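PDB 3CZ5: Two-component response regulator, LuxR family from Aurantimonas sp., which is a two-component response regulator whose receiver domain, the part in this structure, probably takes up a phosphoryl signal, while the full-length protein probably binds DNA. Local coordinates for residues A[19-24]-A[113-118]. Numbering follows the deposited sequence.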
ATOM      1  N   GLU A  19       9.463 -10.865  -1.623  1.00 17.55           N
ATOM      2  CA  GLU A  19      10.691 -10.897  -0.823  1.00 19.27           C
ATOM      3  C   GLU A  19      11.711  -9.765  -1.199  1.00 19.58           C
ATOM      4  O   GLU A  19      12.360  -9.194  -0.304  1.00 20.55           O
ATOM      5  CB  GLU A  19      11.373 -12.256  -0.870  1.00 20.38           C
ATOM      6  CG  GLU A  19      11.850 -12.669   0.480  1.00 43.77           C
ATOM      7  CD  GLU A  19      10.671 -12.811   1.454  1.00 24.63           C
ATOM      8  OE1 GLU A  19       9.553 -13.223   0.956  1.00 44.89           O
ATOM      9  OE2 GLU A  19      10.858 -12.522   2.697  1.00 44.47           O
ATOM     10  N   GLY A  20      11.851  -9.465  -2.499  1.00 17.01           N
ATOM     11  CA  GLY A  20      12.679  -8.419  -2.919  1.00 16.12           C
ATOM     12  C   GLY A  20      12.231  -7.126  -2.270  1.00 17.34           C
ATOM     13  O   GLY A  20      13.040  -6.307  -1.831  1.00 16.94           O
ATOM     14  N   TYR A  21      10.936  -6.905  -2.209  1.00 19.81           N
ATOM     15  CA  TYR A  21      10.484  -5.676  -1.598  1.00 21.31           C
ATOM     16  C   TYR A  21      10.628  -5.718  -0.107  1.00 22.65           C
ATOM     17  O   TYR A  21      10.883  -4.678   0.518  1.00 23.30           O
ATOM     18  CB  TYR A  21       9.054  -5.382  -1.943  1.00 21.87           C
ATOM     19  CG  TYR A  21       8.873  -4.940  -3.350  1.00 29.73           C
ATOM     20  CD1 TYR A  21       9.641  -3.950  -3.826  1.00 20.73           C
ATOM     21  CD2 TYR A  21       7.917  -5.507  -4.175  1.00 21.36           C
ATOM     22  CE1 TYR A  21       9.520  -3.499  -5.074  1.00 30.94           C
ATOM     23  CE2 TYR A  21       7.755  -5.052  -5.473  1.00 31.27           C
ATOM     24  CZ  TYR A  21       8.593  -4.027  -5.910  1.00 22.17           C
ATOM     25  OH  TYR A  21       8.575  -3.500  -7.192  1.00 32.20           O
ATOM     26  N   ARG A  22      10.469  -6.883   0.506  1.00 22.98           N
ATOM     27  CA  ARG A  22      10.783  -6.891   1.931  1.00 23.77           C
ATOM     28  C   ARG A  22      12.209  -6.384   2.195  1.00 23.23           C
ATOM     29  O   ARG A  22      12.480  -5.536   3.059  1.00 22.34           O
ATOM     30  CB  ARG A  22      10.664  -8.278   2.498  1.00 24.72           C
ATOM     31  CG  ARG A  22      11.363  -8.393   3.846  1.00 17.04           C
ATOM     32  CD  ARG A  22      11.113  -9.801   4.332  1.00 26.55           C
ATOM     33  NE  ARG A  22      12.134 -10.755   3.848  1.00 17.94           N
ATOM     34  CZ  ARG A  22      13.437 -10.562   4.041  1.00 25.49           C
ATOM     35  NH1 ARG A  22      13.842  -9.505   4.699  1.00 16.18           N
ATOM     36  NH2 ARG A  22      14.317 -11.440   3.613  1.00 17.28           N
ATOM     37  N   ARG A  23      13.139  -6.916   1.433  1.00 23.50           N
ATOM     38  CA  ARG A  23      14.527  -6.570   1.686  1.00 23.66           C
ATOM     39  C   ARG A  23      14.764  -5.110   1.373  1.00 23.12           C
ATOM     40  O   ARG A  23      15.627  -4.483   1.953  1.00 24.21           O
ATOM     41  CB  ARG A  23      15.473  -7.519   0.963  1.00 23.71           C
ATOM     42  CG  ARG A  23      15.148  -8.974   1.331  1.00 38.42           C
ATOM     43  CD  ARG A  23      15.865 -10.020   0.450  1.00 26.43           C
ATOM     44  NE  ARG A  23      17.322  -9.979   0.608  1.00 39.15           N
ATOM     45  CZ  ARG A  23      18.181 -10.366  -0.337  1.00 28.58           C
ATOM     46  NH1 ARG A  23      17.715 -10.853  -1.504  1.00 39.48           N
ATOM     47  NH2 ARG A  23      19.500 -10.304  -0.111  1.00 39.47           N
ATOM     48  N   LEU A  24      13.981  -4.549   0.476  1.00 21.74           N
ATOM     49  CA  LEU A  24      14.138  -3.133   0.211  1.00 21.84           C
ATOM     50  C   LEU A  24      13.616  -2.348   1.381  1.00 21.51           C
ATOM     51  O   LEU A  24      14.279  -1.485   1.888  1.00 21.23           O
ATOM     52  CB  LEU A  24      13.351  -2.686  -1.022  1.00 21.61           C
ATOM     53  CG  LEU A  24      13.792  -1.360  -1.625  1.00 18.23           C
ATOM     54  CD1 LEU A  24      15.257  -1.391  -1.888  1.00 21.10           C
ATOM     55  CD2 LEU A  24      13.077  -1.137  -2.890  1.00 20.81           C
ATOM     56  N   ALA A 113      12.967   4.039  -4.628  1.00 29.86           N
ATOM     57  CA  ALA A 113      12.949   4.848  -3.377  1.00 28.16           C
ATOM     58  C   ALA A 113      11.521   5.142  -2.931  1.00 29.36           C
ATOM     59  O   ALA A 113      11.215   5.154  -1.734  1.00 30.16           O
ATOM     60  CB  ALA A 113      13.672   6.125  -3.543  1.00 26.26           C
ATOM     61  N   GLU A 114      10.647   5.345  -3.907  1.00 29.46           N
ATOM     62  CA  GLU A 114       9.269   5.724  -3.679  1.00 30.72           C
ATOM     63  C   GLU A 114       8.570   4.973  -2.534  1.00 31.77           C
ATOM     64  O   GLU A 114       7.872   5.557  -1.621  1.00 32.87           O
ATOM     65  CB  GLU A 114       8.499   5.497  -4.965  1.00 31.47           C
ATOM     66  CG  GLU A 114       8.740   6.617  -5.889  1.00 51.00           C
ATOM     67  CD  GLU A 114       8.271   7.934  -5.303  1.00 35.37           C
ATOM     68  OE1 GLU A 114       7.482   7.925  -4.269  1.00 51.45           O
ATOM     69  OE2 GLU A 114       8.669   8.964  -5.918  1.00 51.40           O
ATOM     70  N   LEU A 115       8.747   3.662  -2.612  1.00 29.25           N
ATOM     71  CA  LEU A 115       8.150   2.782  -1.701  1.00 26.19           C
ATOM     72  C   LEU A 115       8.481   3.259  -0.275  1.00 25.50           C
ATOM     73  O   LEU A 115       7.578   3.583   0.511  1.00 24.42           O
ATOM     74  CB  LEU A 115       8.682   1.391  -2.007  1.00 24.68           C
ATOM     75  CG  LEU A 115       8.050   0.451  -1.023  1.00 16.95           C
ATOM     76  CD1 LEU A 115       6.531   0.780  -0.932  1.00 24.65           C
ATOM     77  CD2 LEU A 115       8.273  -0.968  -1.392  1.00 23.76           C
ATOM     78  N   VAL A 116       9.769   3.351   0.074  1.00 25.40           N
ATOM     79  CA  VAL A 116      10.043   3.630   1.455  1.00 24.67           C
ATOM     80  C   VAL A 116       9.594   5.025   1.813  1.00 24.33           C
ATOM     81  O   VAL A 116       8.851   5.214   2.750  1.00 24.79           O
ATOM     82  CB  VAL A 116      11.447   3.441   1.788  1.00 25.32           C
ATOM     83  CG1 VAL A 116      11.779   4.311   3.007  1.00 26.39           C
ATOM     84  CG2 VAL A 116      11.690   1.980   2.068  1.00 25.83           C
ATOM     85  N   GLN A 117       9.978   6.012   1.036  1.00 24.11           N
ATOM     86  CA  GLN A 117       9.389   7.356   1.207  1.00 24.68           C
ATOM     87  C   GLN A 117       7.876   7.369   1.502  1.00 22.31           C
ATOM     88  O   GLN A 117       7.431   7.924   2.535  1.00 22.28           O
ATOM     89  CB  GLN A 117       9.605   8.205  -0.041  1.00 27.39           C
ATOM     90  CG  GLN A 117      10.982   8.284  -0.509  1.00 62.07           C
ATOM     91  CD  GLN A 117      11.614   9.393   0.186  1.00 30.42           C
ATOM     92  OE1 GLN A 117      10.921  10.339   0.595  1.00 62.53           O
ATOM     93  NE2 GLN A 117      12.942   9.320   0.367  1.00 62.84           N
ATOM     94  N   ALA A 118       7.085   6.815   0.583  1.00 19.66           N
ATOM     95  CA  ALA A 118       5.648   6.674   0.835  1.00 17.55           C
ATOM     96  C   ALA A 118       5.386   6.084   2.226  1.00 15.85           C
ATOM     97  O   ALA A 118       4.800   6.720   3.093  1.00 15.38           O
ATOM     98  CB  ALA A 118       5.045   5.794  -0.198  1.00 17.96           C
TER
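Leu115 reaches from helix 114-122 toward helix 15-25, where its CD2 meets the ring of Tyr21, with Leu24 nearby but looser. Its CG stands anti to the backbone N (chi1 180°), which carries the isopropyl end toward helix 15-25. One methyl does the touching: CD2 of Leu115 lies 4.1 Å from CD1 of Tyr21, and the methyl meets the ring obliquely. The Tyr21 ring, set beside its own backbone N (chi1 -73°), also packs edge-to-face with Phe85 of strand 82-86 and touches Lys108. Leu115 is buried, and it also rests on Leu83 and Phe85 of that strand.

Leu24, one turn further along helix 15-25, also points toward the partner helix but approaches more loosely. Its CD2 comes no nearer than 5.0 Å to CD2 of Leu115. Alongside, CG2 of Val116 sits 4.3 Å from the carbonyl O of Leu24, and Val116 also touches Arg28, just past the end of that helix. CA of Leu24 and CA of Val116 are 8.0 Å apart; between the helices, contact is by van der Waals packing, one apolar pair plus a methyl against a carbonyl oxygen.

Only 154 Å² is buried between the two segments, a modest seam. It joins the first and the fifth helix of the receiver domain where they lie on the same face of the central parallel sheet, as in the (βα)5 fold of CheY-like receiver domains.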